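PDB 5VOG: putative phosphoribosyltransferase from Neisseria gonorrhoeae, which binds the alarmone ppGpp (guanosine-5',3'-tetraphosphate) and is possibly a phosphoribosyltransferase, with glycosyltransferase activity not established. Local coordinates for residues 98-103 with 126-131. Residues are numbered along the deposited sequence; the frame is centred on the assembly and turned at random.
Sequences GKNVLV and FDTVGV
Val-101 to Val-103 and Val-129 to Val-131 pair as neighbouring parallel strands in the central sheet of a type I phosphoribosyltransferase fold, linked by a β-α-β connection through helix 112-121. Val-101 N donates to Thr-128 O. Val-101 O then receives Gly-130 N at 3.0 Å in an almost straight bond (169° at the hydrogen), and Gly-130 O takes Val-103 N at 2.8 Å. Toward Gly-98 and Phe-126 a side chain takes part in the pairing: Asn-100 CG lies beside the backbone N (chi1 -61°), and a chi2 of -34° brings OD1 to Thr-128 N, which donates in the plane of the amide at 3.0 Å. Asn-100 ND2 is bonded to Lys-37 O and to a water that also lies within hydrogen-bonding range of Asp-127 OD2. One residue earlier, Asp-127 N binds Lys-99 O from above the carbonyl plane.

On the face carrying the valines, the side chains of Val-101 and Phe-126 cross at about a right angle. Val-101 CG2 sits over the ring centre in a CH-pi contact, 3.8 Å from the centroid, while CG1 reaches Phe-126 CE1 at 3.8 Å. Val-101 CG2 also touches Val-129 CG2, and Val-129 CG1 meets Val-103 CG2 at 4.0 Å. Leu-118 and Leu-121 of helix 112-121 cover this face. On the other face Leu-102 CD1 lies against the backbone of Gly-130, 3.8 Å from its C, and the leucine also packs on helix 49-59.

The amide of Asn-100 thus ties three chain segments together through both of its polar atoms, extending the pairing beyond the buried valines to a hydrated end where water lies between it and the Asp-127 carboxylate.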
loop_
_atom_site.group_PDB
_atom_site.type_symbol
_atom_site.label_atom_id
_atom_site.label_comp_id
_atom_site.label_asym_id
_atom_site.label_seq_id
_atom_site.Cartn_x
_atom_site.Cartn_y
_atom_site.Cartn_z
ATOM N N GLY A 98 -7.566 -8.228 -21.278
ATOM C CA GLY A 98 -7.774 -7.228 -22.306
ATOM C C GLY A 98 -7.896 -5.807 -21.810
ATOM O O GLY A 98 -8.293 -4.933 -22.584
ATOM N N LYS A 99 -7.562 -5.547 -20.551
ATOM C CA LYS A 99 -7.674 -4.219 -19.965
ATOM C C LYS A 99 -6.317 -3.522 -19.947
ATOM O O LYS A 99 -5.275 -4.112 -20.237
ATOM C CB LYS A 99 -8.240 -4.305 -18.543
ATOM C CG LYS A 99 -9.636 -4.893 -18.467
ATOM C CD LYS A 99 -10.613 -4.055 -19.268
ATOM C CE LYS A 99 -12.038 -4.568 -19.149
ATOM N NZ LYS A 99 -12.984 -3.698 -19.906
ATOM N N ASN A 100 -6.345 -2.240 -19.589
ATOM C CA ASN A 100 -5.144 -1.425 -19.460
ATOM C C ASN A 100 -4.732 -1.392 -17.994
ATOM O O ASN A 100 -5.536 -1.014 -17.136
ATOM C CB ASN A 100 -5.393 -0.003 -19.961
ATOM C CG ASN A 100 -5.783 0.040 -21.417
ATOM O OD1 ASN A 100 -5.310 -0.762 -22.214
ATOM N ND2 ASN A 100 -6.652 0.978 -21.772
ATOM N N VAL A 101 -3.487 -1.765 -17.701
ATOM C CA VAL A 101 -3.013 -1.802 -16.319
ATOM C C VAL A 101 -1.782 -0.917 -16.175
ATOM O O VAL A 101 -0.914 -0.877 -17.056
ATOM C CB VAL A 101 -2.730 -3.243 -15.840
ATOM C CG1 VAL A 101 -4.034 -4.054 -15.795
ATOM C CG2 VAL A 101 -1.684 -3.924 -16.704
ATOM N N LEU A 102 -1.717 -0.200 -15.052
ATOM C CA LEU A 102 -0.655 0.758 -14.751
ATOM C C LEU A 102 0.170 0.205 -13.594
ATOM O O LEU A 102 -0.313 0.131 -12.459
ATOM C CB LEU A 102 -1.238 2.125 -14.386
ATOM C CG LEU A 102 -0.214 3.220 -14.092
ATOM C CD1 LEU A 102 0.541 3.584 -15.376
ATOM C CD2 LEU A 102 -0.876 4.444 -13.467
ATOM N N VAL A 103 1.414 -0.169 -13.877
ATOM C CA VAL A 103 2.335 -0.648 -12.850
ATOM C C VAL A 103 2.870 0.561 -12.090
ATOM O O VAL A 103 3.268 1.550 -12.708
ATOM C CB VAL A 103 3.472 -1.457 -13.502
ATOM C CG1 VAL A 103 4.482 -1.937 -12.477
ATOM C CG2 VAL A 103 2.896 -2.633 -14.314
ATOM N N PHE A 126 -3.102 -8.535 -21.322
ATOM C CA PHE A 126 -3.484 -7.142 -21.147
ATOM C C PHE A 126 -3.467 -6.429 -22.493
ATOM O O PHE A 126 -2.772 -6.833 -23.426
ATOM C CB PHE A 126 -2.534 -6.414 -20.189
ATOM C CG PHE A 126 -2.465 -7.006 -18.808
ATOM C CD1 PHE A 126 -3.606 -7.123 -18.026
ATOM C CD2 PHE A 126 -1.249 -7.399 -18.270
ATOM C CE1 PHE A 126 -3.538 -7.655 -16.745
ATOM C CE2 PHE A 126 -1.171 -7.928 -16.980
ATOM C CZ PHE A 126 -2.320 -8.056 -16.223
ATOM N N ASP A 127 -4.241 -5.349 -22.579
ATOM C CA ASP A 127 -4.166 -4.458 -23.730
ATOM C C ASP A 127 -2.908 -3.602 -23.634
ATOM O O ASP A 127 -1.906 -3.885 -24.301
ATOM C CB ASP A 127 -5.424 -3.587 -23.816
ATOM C CG ASP A 127 -5.418 -2.659 -25.020
ATOM O OD1 ASP A 127 -4.493 -2.755 -25.850
ATOM O OD2 ASP A 127 -6.346 -1.832 -25.138
ATOM N N THR A 128 -2.950 -2.550 -22.822
ATOM C CA THR A 128 -1.803 -1.682 -22.587
ATOM C C THR A 128 -1.276 -1.923 -21.181
ATOM O O THR A 128 -2.048 -1.920 -20.218
ATOM C CB THR A 128 -2.177 -0.204 -22.747
ATOM O OG1 THR A 128 -2.578 0.052 -24.097
ATOM C CG2 THR A 128 -1.000 0.701 -22.399
ATOM N N VAL A 129 0.032 -2.140 -21.072
ATOM C CA VAL A 129 0.752 -2.097 -19.804
ATOM C C VAL A 129 1.571 -0.815 -19.790
ATOM O O VAL A 129 2.411 -0.604 -20.671
ATOM C CB VAL A 129 1.658 -3.324 -19.616
ATOM C CG1 VAL A 129 2.418 -3.225 -18.291
ATOM C CG2 VAL A 129 0.841 -4.607 -19.678
ATOM N N GLY A 130 1.321 0.044 -18.797
ATOM C CA GLY A 130 2.106 1.238 -18.588
ATOM C C GLY A 130 2.796 1.181 -17.232
ATOM O O GLY A 130 2.502 0.317 -16.396
ATOM N N VAL A 131 3.730 2.101 -17.019
ATOM C CA VAL A 131 4.429 2.162 -15.741
ATOM C C VAL A 131 4.504 3.607 -15.269
ATOM O O VAL A 131 4.726 4.533 -16.061
ATOM C CB VAL A 131 5.829 1.507 -15.819
ATOM C CG1 VAL A 131 6.752 2.287 -16.715
ATOM C CG2 VAL A 131 6.430 1.349 -14.426
HETATM O O HOH W 1 -8.529 -2.185 -23.443
HETATM O O HOH W 2 -7.131 0.574 -24.778
#